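Local structure of ribosome-inactivating protein 3 (Zea mays, 2PQG) at residues 61-66 against 130-135; 75-80 against 136-141; 81-86 against 99-104. The protein is a plant member of the ribosome-inactivating protein family and has that family's mixed fold, in which a twisted six-stranded sheet packs against helices. All blocks are in the same frame, centred on the assembly; numbering follows the deposited sequence.

How the interactions relate
Following the chain from its N terminus, segment 61-66 enters strand 62-68, 75-80 ends strand 74-78, and 81-86 leads into strand 84-86, three successive antiparallel neighbours of one mixed sheet. Interaction 3 closes the shortest loop, returning at 99-104 to add parallel strand 101-102 at the sheet's edge. It is nested within the loops closed by interactions 1 and 2, whose segments alternate along the chain and therefore cross. Interaction 1 packs the end of helix 125-135 on strand 62-68, and interaction 2 sets the loop after that helix against the end of strand 74-78. Centres of interactions 2 and 3 lie about 6 Å apart; Trp85 and Lys138 join them.

Interaction 1: 61-66 against 130-135; sequences SSITLA and RAVNDL
Strand 62-66 and helix 130-135 meet where the backbone of Ser62 and the side chain of Ile63 come against Val132, their axes approaching to 7.3 Å with N-to-C directions 94° apart. This is helix-on-sheet packing in the ribosome-inactivating protein fold: the last turn of helix 125-135 lies across the start of an inner strand of the mixed sheet. Ile63 contributes the largest share of the buried surface. Its CG1 stands between the backbone N and the carbonyl carbon (chi1 59°) and rests on Val132 CG1 at 3.8 Å. The two side chains cross obliquely, and both Val132 methyls lie near that branch. Ile63 CD1 continues to CB of Leu135, 4.2 Å away, while its CG2 turns to the helix backbone, 4.1 Å from the carbonyl C of Leu135. Val132 CG1 also touches CA of Ser62, so a single methyl spans two strand residues. No hydrogen bond crosses the interface; its core is apolar. The polar margin is organised through a third residue, since Thr58 OG1 is hydrogen-bonded to both Ser61 N and Asn133 ND2. Beside that shared oxygen, Ser61 CB packs against Asn133 ND2 at 3.6 Å.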
# COMPACT_ATOMS: atom_id res chain seq x y z
N SER A 61 -11.53 17.06 0.65
CA SER A 61 -11.89 15.96 1.53
C SER A 61 -10.66 15.33 2.16
O SER A 61 -9.56 15.89 2.09
CB SER A 61 -12.66 14.90 0.75
OG SER A 61 -13.33 14.03 1.63
N SER A 62 -10.84 14.17 2.77
CA SER A 62 -9.73 13.46 3.39
C SER A 62 -10.11 12.06 3.89
O SER A 62 -11.30 11.75 4.04
CB SER A 62 -9.17 14.26 4.58
OG SER A 62 -10.11 14.33 5.63
N ILE A 63 -9.10 11.24 4.12
CA ILE A 63 -9.31 9.89 4.65
C ILE A 63 -8.10 9.51 5.49
O ILE A 63 -7.00 10.02 5.29
CB ILE A 63 -9.48 8.82 3.53
CG1 ILE A 63 -8.25 8.77 2.63
CG2 ILE A 63 -10.73 9.10 2.74
CD1 ILE A 63 -8.25 7.60 1.65
N THR A 64 -8.32 8.61 6.44
CA THR A 64 -7.23 8.15 7.28
C THR A 64 -6.97 6.69 6.94
O THR A 64 -7.90 5.90 6.79
CB THR A 64 -7.58 8.26 8.78
OG1 THR A 64 -8.07 9.58 9.06
CG2 THR A 64 -6.35 7.98 9.63
N LEU A 65 -5.69 6.32 6.79
CA LEU A 65 -5.33 4.94 6.47
C LEU A 65 -4.83 4.21 7.72
O LEU A 65 -3.96 4.72 8.43
CB LEU A 65 -4.24 4.92 5.40
CG LEU A 65 -4.47 5.61 4.05
CD1 LEU A 65 -3.20 5.45 3.20
CD2 LEU A 65 -5.67 5.01 3.34
N ALA A 66 -5.37 3.03 7.99
CA ALA A 66 -4.95 2.25 9.15
C ALA A 66 -3.89 1.24 8.71
O ALA A 66 -4.21 0.23 8.07
CB ALA A 66 -6.14 1.51 9.76
N ARG A 130 -7.43 12.14 -6.55
CA ARG A 130 -8.68 11.54 -6.96
C ARG A 130 -9.06 10.31 -6.14
O ARG A 130 -10.24 10.06 -5.87
CB ARG A 130 -8.62 11.17 -8.45
CG ARG A 130 -8.56 12.36 -9.38
CD ARG A 130 -8.94 11.99 -10.80
NE ARG A 130 -7.92 11.20 -11.47
CZ ARG A 130 -6.77 11.69 -11.92
NH1 ARG A 130 -6.49 12.98 -11.77
NH2 ARG A 130 -5.90 10.90 -12.53
N ALA A 131 -8.06 9.53 -5.74
CA ALA A 131 -8.29 8.34 -4.93
C ALA A 131 -8.87 8.71 -3.57
O ALA A 131 -9.82 8.08 -3.11
CB ALA A 131 -6.99 7.58 -4.76
N VAL A 132 -8.28 9.71 -2.93
CA VAL A 132 -8.76 10.15 -1.62
C VAL A 132 -10.16 10.75 -1.75
O VAL A 132 -11.07 10.40 -0.99
CB VAL A 132 -7.81 11.19 -0.98
CG1 VAL A 132 -8.42 11.77 0.29
CG2 VAL A 132 -6.47 10.54 -0.65
N ASN A 133 -10.35 11.64 -2.72
CA ASN A 133 -11.65 12.27 -2.89
C ASN A 133 -12.72 11.23 -3.18
O ASN A 133 -13.86 11.36 -2.74
CB ASN A 133 -11.58 13.32 -4.01
CG ASN A 133 -10.83 14.57 -3.57
OD1 ASN A 133 -10.35 15.34 -4.41
ND2 ASN A 133 -10.75 14.79 -2.26
N ASP A 134 -12.34 10.19 -3.92
CA ASP A 134 -13.26 9.11 -4.28
C ASP A 134 -13.60 8.27 -3.05
O ASP A 134 -14.77 8.06 -2.74
CB ASP A 134 -12.60 8.22 -5.33
CG ASP A 134 -13.61 7.45 -6.15
OD1 ASP A 134 -14.58 6.91 -5.58
OD2 ASP A 134 -13.43 7.37 -7.39
N LEU A 135 -12.57 7.78 -2.36
CA LEU A 135 -12.75 6.94 -1.18
C LEU A 135 -13.39 7.68 0.00
O LEU A 135 -14.01 7.06 0.88
CB LEU A 135 -11.41 6.32 -0.76
CG LEU A 135 -10.86 5.31 -1.77
CD1 LEU A 135 -9.47 4.86 -1.33
CD2 LEU A 135 -11.81 4.11 -1.89

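Interaction 2: 75-80 against 136-141; sequences VGFRTP and AKKKKM
Ala136 and Lys138, the two residues of 136-141 that touch segment 75-80, meet it at Pro80 and Phe77 respectively. Just beyond helix 125-135, the chain runs past the end of strand 74-78 here, with CA of Ala136 5.0 Å from CA of Thr79. Ala136 has the most surface covered by the contact, and it uses both its methyl and its carbonyl. The methyl packs on the proline ring, 3.9 Å from CB to Pro80 CD. The carbonyl O lies 3.2 Å from the same Pro80 CD and 4.0 Å from Thr79 CB, a carbon-oxygen approach with no hydrogen bond. The methyl also touches Ile63 of strand 62-68, the neighbour of strand 74-78 in the sheet.

Lys138 packs through the root of its side chain. Its CB sits at the edge of the Phe77 ring, in the ring plane, 3.9 Å from CZ, and the two side chains cross at about a right angle. CG is anti to the backbone N (chi1 176°) and comes to 4.2 Å from Phe77 CZ; the bend at chi2, 85°, then turns CD, and the end of the chain leads away from the strand. There NZ makes a weak hydrogen bond of 3.2 Å to Lys139 O and a cation-pi contact with Trp85, whose ring meets that of Phe77 with planes at about 20°. Thr79, for its part, directs OG1 to the backbone N of Val83, in the turn that follows.

No hydrogen bond joins the two segments, so the contact rests chiefly on carbon packing, lysine methylene on aromatic edge and alanine methyl on proline ring, with the Ala136 carbonyl set close to the proline ring. The ammonium group is left to interact outside the interface, and its charge is probably stabilised in part by the Trp85 ring.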
# COMPACT_ATOMS: atom_id res chain seq x y z
N VAL A 75 -4.81 -1.98 6.43
CA VAL A 75 -5.85 -2.88 6.93
C VAL A 75 -7.21 -2.30 6.58
O VAL A 75 -8.15 -3.03 6.26
CB VAL A 75 -5.78 -3.06 8.46
CG1 VAL A 75 -6.81 -4.08 8.91
CG2 VAL A 75 -4.38 -3.50 8.86
N GLY A 76 -7.32 -0.97 6.65
CA GLY A 76 -8.58 -0.32 6.34
C GLY A 76 -8.42 1.19 6.29
O GLY A 76 -7.32 1.70 6.48
N PHE A 77 -9.52 1.89 6.06
CA PHE A 77 -9.50 3.34 5.99
C PHE A 77 -10.78 3.95 6.57
O PHE A 77 -11.84 3.32 6.56
CB PHE A 77 -9.30 3.80 4.54
CG PHE A 77 -10.49 3.54 3.64
CD1 PHE A 77 -11.44 4.53 3.43
CD2 PHE A 77 -10.64 2.32 2.99
CE1 PHE A 77 -12.53 4.31 2.58
CE2 PHE A 77 -11.72 2.09 2.14
CZ PHE A 77 -12.67 3.09 1.94
N ARG A 78 -10.66 5.17 7.08
CA ARG A 78 -11.78 5.88 7.69
C ARG A 78 -12.26 7.06 6.83
O ARG A 78 -11.46 7.86 6.34
CB ARG A 78 -11.35 6.36 9.08
CG ARG A 78 -12.41 7.11 9.88
CD ARG A 78 -11.82 7.65 11.19
NE ARG A 78 -12.76 8.51 11.90
CZ ARG A 78 -13.13 9.72 11.50
NH1 ARG A 78 -12.63 10.24 10.38
NH2 ARG A 78 -14.02 10.41 12.20
N THR A 79 -13.57 7.17 6.64
CA THR A 79 -14.14 8.27 5.85
C THR A 79 -14.33 9.52 6.71
O THR A 79 -14.18 9.48 7.93
CB THR A 79 -15.52 7.91 5.28
OG1 THR A 79 -16.40 7.59 6.36
CG2 THR A 79 -15.43 6.74 4.33
N PRO A 80 -14.66 10.66 6.08
CA PRO A 80 -14.87 11.89 6.84
C PRO A 80 -16.05 11.72 7.79
O PRO A 80 -16.11 12.37 8.83
CB PRO A 80 -15.16 12.92 5.77
CG PRO A 80 -14.37 12.45 4.63
CD PRO A 80 -14.63 10.96 4.63
N ALA A 136 -13.24 9.00 0.03
CA ALA A 136 -13.83 9.80 1.10
C ALA A 136 -15.34 9.66 1.00
O ALA A 136 -16.05 9.97 1.95
CB ALA A 136 -13.44 11.26 0.95
N LYS A 137 -15.81 9.20 -0.15
CA LYS A 137 -17.24 9.01 -0.38
C LYS A 137 -17.64 7.54 -0.45
O LYS A 137 -18.75 7.25 -0.88
CB LYS A 137 -17.68 9.65 -1.70
CG LYS A 137 -16.99 10.93 -2.03
CD LYS A 137 -17.78 11.67 -3.09
CE LYS A 137 -17.19 13.04 -3.33
NZ LYS A 137 -18.26 14.04 -3.61
N LYS A 138 -16.76 6.62 -0.04
CA LYS A 138 -17.11 5.21 -0.10
C LYS A 138 -18.54 5.06 0.38
O LYS A 138 -18.90 5.45 1.49
CB LYS A 138 -16.21 4.33 0.77
CG LYS A 138 -16.65 2.87 0.77
CD LYS A 138 -16.10 2.10 -0.41
CE LYS A 138 -17.05 0.98 -0.82
NZ LYS A 138 -17.56 0.21 0.33
N LYS A 139 -19.34 4.48 -0.49
CA LYS A 139 -20.76 4.28 -0.26
C LYS A 139 -21.01 2.84 0.11
O LYS A 139 -20.20 1.96 -0.18
CB LYS A 139 -21.51 4.59 -1.55
CG LYS A 139 -21.08 3.70 -2.74
CD LYS A 139 -19.57 3.78 -3.02
CE LYS A 139 -19.22 3.33 -4.41
NZ LYS A 139 -18.86 1.89 -4.50
N LYS A 140 -22.14 2.58 0.72
CA LYS A 140 -22.51 1.22 1.09
C LYS A 140 -23.26 0.57 -0.06
O LYS A 140 -23.38 -0.66 -0.16
CB LYS A 140 -23.48 1.23 2.25
CG LYS A 140 -23.92 2.64 2.74
CD LYS A 140 -24.38 2.61 4.19
CE LYS A 140 -25.67 1.82 4.36
NZ LYS A 140 -25.94 1.50 5.78
N MET A 141 -23.76 1.41 -0.95
CA MET A 141 -24.84 1.02 -1.85
C MET A 141 -24.35 0.94 -3.30
O MET A 141 -23.48 1.70 -3.71
CB MET A 141 -26.01 1.99 -1.75
CG MET A 141 -27.09 1.56 -0.76
SD MET A 141 -27.58 -0.16 -0.97
CE MET A 141 -26.02 -0.99 -0.72

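Interaction 3: 81-86 against 99-104; sequences GGVWWE and NPRWLG
Val83 opens the contact by laying CG1 against Arg101 CD at 3.8 Å. At Trp84 the backbone takes over. Its N donates to a water 2.7 Å away, and that water in turn donates to Asn99 O, bridging the two segments just before their backbones pair directly. Trp84 O then accepts a nearly straight hydrogen bond from Arg101 N, 2.7 Å long, while Trp84 CB packs against CA and CB of Pro100.

Trp85 is bridged in parallel with Arg101, and their side chains share one face of the sheet, lying side by side. Arg101 CB stands over the six-membered ring of Trp85, 3.9 Å from its centroid and 23° off the normal, a CH-pi contact displaced toward the rim; farther out, Arg101 CD meets CH2 and CZ2. Leu103 CD2 adds a second apolar contact with Trp85 CE3, at 3.8 Å.

Glu86 continues the pairing: its N binds Arg101 O at 2.8 Å and its O receives Leu103 N at 3.0 Å. Its side chain lies on the other face with Trp102. CG is anti to the backbone N (chi1 -163°), and the extended chain beyond it runs beside the indole, with Glu86 CD 3.9 Å from Trp102 CZ3 and the carboxylate 40° from the ring plane. Both carboxylate oxygens are held by the chain between the segments, OE1 by Leu96 N and OE2 by Leu95 N.

Successive bonds from Arg101 N, to Arg101 O and from Leu103 N show the staggered pattern of parallel pairing. Strand 101-102 thus forms a short parallel edge of the six-stranded mixed sheet, joined to strand 84-86 by a connection without a helix, within the ribosome-inactivating protein fold.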
# COMPACT_ATOMS: atom_id res chain seq x y z
N GLY A 81 -16.99 10.85 7.42
CA GLY A 81 -18.16 10.61 8.24
C GLY A 81 -17.92 9.61 9.37
O GLY A 81 -18.86 9.17 10.05
N GLY A 82 -16.65 9.24 9.54
CA GLY A 82 -16.27 8.31 10.59
C GLY A 82 -16.60 6.84 10.38
O GLY A 82 -16.80 6.11 11.34
N VAL A 83 -16.68 6.40 9.13
CA VAL A 83 -16.97 4.99 8.86
C VAL A 83 -15.68 4.27 8.50
O VAL A 83 -14.96 4.69 7.58
CB VAL A 83 -17.94 4.82 7.69
CG1 VAL A 83 -18.19 3.34 7.46
CG2 VAL A 83 -19.23 5.55 7.98
N TRP A 84 -15.37 3.20 9.22
CA TRP A 84 -14.16 2.43 8.95
C TRP A 84 -14.46 1.29 8.01
O TRP A 84 -15.40 0.53 8.21
CB TRP A 84 -13.55 1.86 10.23
CG TRP A 84 -12.76 2.86 11.02
CD1 TRP A 84 -13.19 3.57 12.11
CD2 TRP A 84 -11.41 3.26 10.78
NE1 TRP A 84 -12.18 4.39 12.55
CE2 TRP A 84 -11.08 4.23 11.76
CE3 TRP A 84 -10.44 2.91 9.82
CZ2 TRP A 84 -9.83 4.84 11.81
CZ3 TRP A 84 -9.20 3.53 9.88
CH2 TRP A 84 -8.90 4.48 10.87
N TRP A 85 -13.64 1.19 6.97
CA TRP A 85 -13.79 0.14 5.97
C TRP A 85 -12.57 -0.74 6.03
O TRP A 85 -11.45 -0.29 5.79
CB TRP A 85 -13.90 0.77 4.59
CG TRP A 85 -15.16 1.49 4.39
CD1 TRP A 85 -15.41 2.83 4.57
CD2 TRP A 85 -16.40 0.91 3.99
NE1 TRP A 85 -16.72 3.12 4.28
CE2 TRP A 85 -17.35 1.96 3.90
CE3 TRP A 85 -16.78 -0.39 3.64
CZ2 TRP A 85 -18.68 1.73 3.54
CZ3 TRP A 85 -18.11 -0.62 3.28
CH2 TRP A 85 -19.04 0.44 3.21
N GLU A 86 -12.79 -2.01 6.35
CA GLU A 86 -11.69 -2.96 6.49
C GLU A 86 -11.60 -4.07 5.44
O GLU A 86 -12.60 -4.59 4.95
CB GLU A 86 -11.78 -3.60 7.87
CG GLU A 86 -10.52 -4.28 8.32
CD GLU A 86 -10.68 -4.94 9.67
OE1 GLU A 86 -11.63 -4.56 10.40
OE2 GLU A 86 -9.86 -5.82 10.01
N ASN A 99 -16.95 -0.11 15.01
CA ASN A 99 -17.98 -0.51 14.04
C ASN A 99 -17.50 -0.56 12.60
O ASN A 99 -18.11 0.03 11.71
CB ASN A 99 -19.17 0.47 14.12
CG ASN A 99 -20.04 0.24 15.35
OD1 ASN A 99 -20.64 1.18 15.87
ND2 ASN A 99 -20.11 -1.01 15.80
N PRO A 100 -16.40 -1.28 12.34
CA PRO A 100 -15.88 -1.36 10.98
C PRO A 100 -16.75 -2.18 10.02
O PRO A 100 -17.40 -3.15 10.42
CB PRO A 100 -14.50 -1.97 11.17
CG PRO A 100 -14.69 -2.87 12.33
CD PRO A 100 -15.56 -2.07 13.27
N ARG A 101 -16.77 -1.75 8.76
CA ARG A 101 -17.53 -2.43 7.73
C ARG A 101 -16.58 -3.21 6.84
O ARG A 101 -15.45 -2.77 6.58
CB ARG A 101 -18.30 -1.42 6.88
CG ARG A 101 -19.52 -0.89 7.56
CD ARG A 101 -20.19 0.20 6.75
NE ARG A 101 -21.62 0.22 7.01
CZ ARG A 101 -22.47 -0.71 6.56
NH1 ARG A 101 -23.76 -0.62 6.84
NH2 ARG A 101 -22.02 -1.72 5.82
N TRP A 102 -17.02 -4.38 6.39
CA TRP A 102 -16.22 -5.22 5.51
C TRP A 102 -16.32 -4.70 4.07
O TRP A 102 -17.42 -4.45 3.57
CB TRP A 102 -16.71 -6.67 5.55
CG TRP A 102 -16.33 -7.44 6.79
CD1 TRP A 102 -17.18 -8.11 7.65
CD2 TRP A 102 -15.00 -7.68 7.29
NE1 TRP A 102 -16.46 -8.74 8.64
CE2 TRP A 102 -15.13 -8.48 8.45
CE3 TRP A 102 -13.72 -7.27 6.88
CZ2 TRP A 102 -14.01 -8.91 9.19
CZ3 TRP A 102 -12.61 -7.70 7.62
CH2 TRP A 102 -12.77 -8.50 8.77
N LEU A 103 -15.17 -4.54 3.41
CA LEU A 103 -15.15 -4.08 2.03
C LEU A 103 -15.69 -5.19 1.13
O LEU A 103 -16.21 -4.94 0.04
CB LEU A 103 -13.73 -3.68 1.61
CG LEU A 103 -13.27 -2.25 1.99
CD1 LEU A 103 -11.76 -2.06 1.78
CD2 LEU A 103 -14.05 -1.25 1.15
N GLY A 104 -15.58 -6.43 1.59
CA GLY A 104 -16.06 -7.55 0.80
C GLY A 104 -14.95 -8.26 0.05
O GLY A 104 -15.13 -9.39 -0.42
O HOH W 1 -17.15 2.56 11.21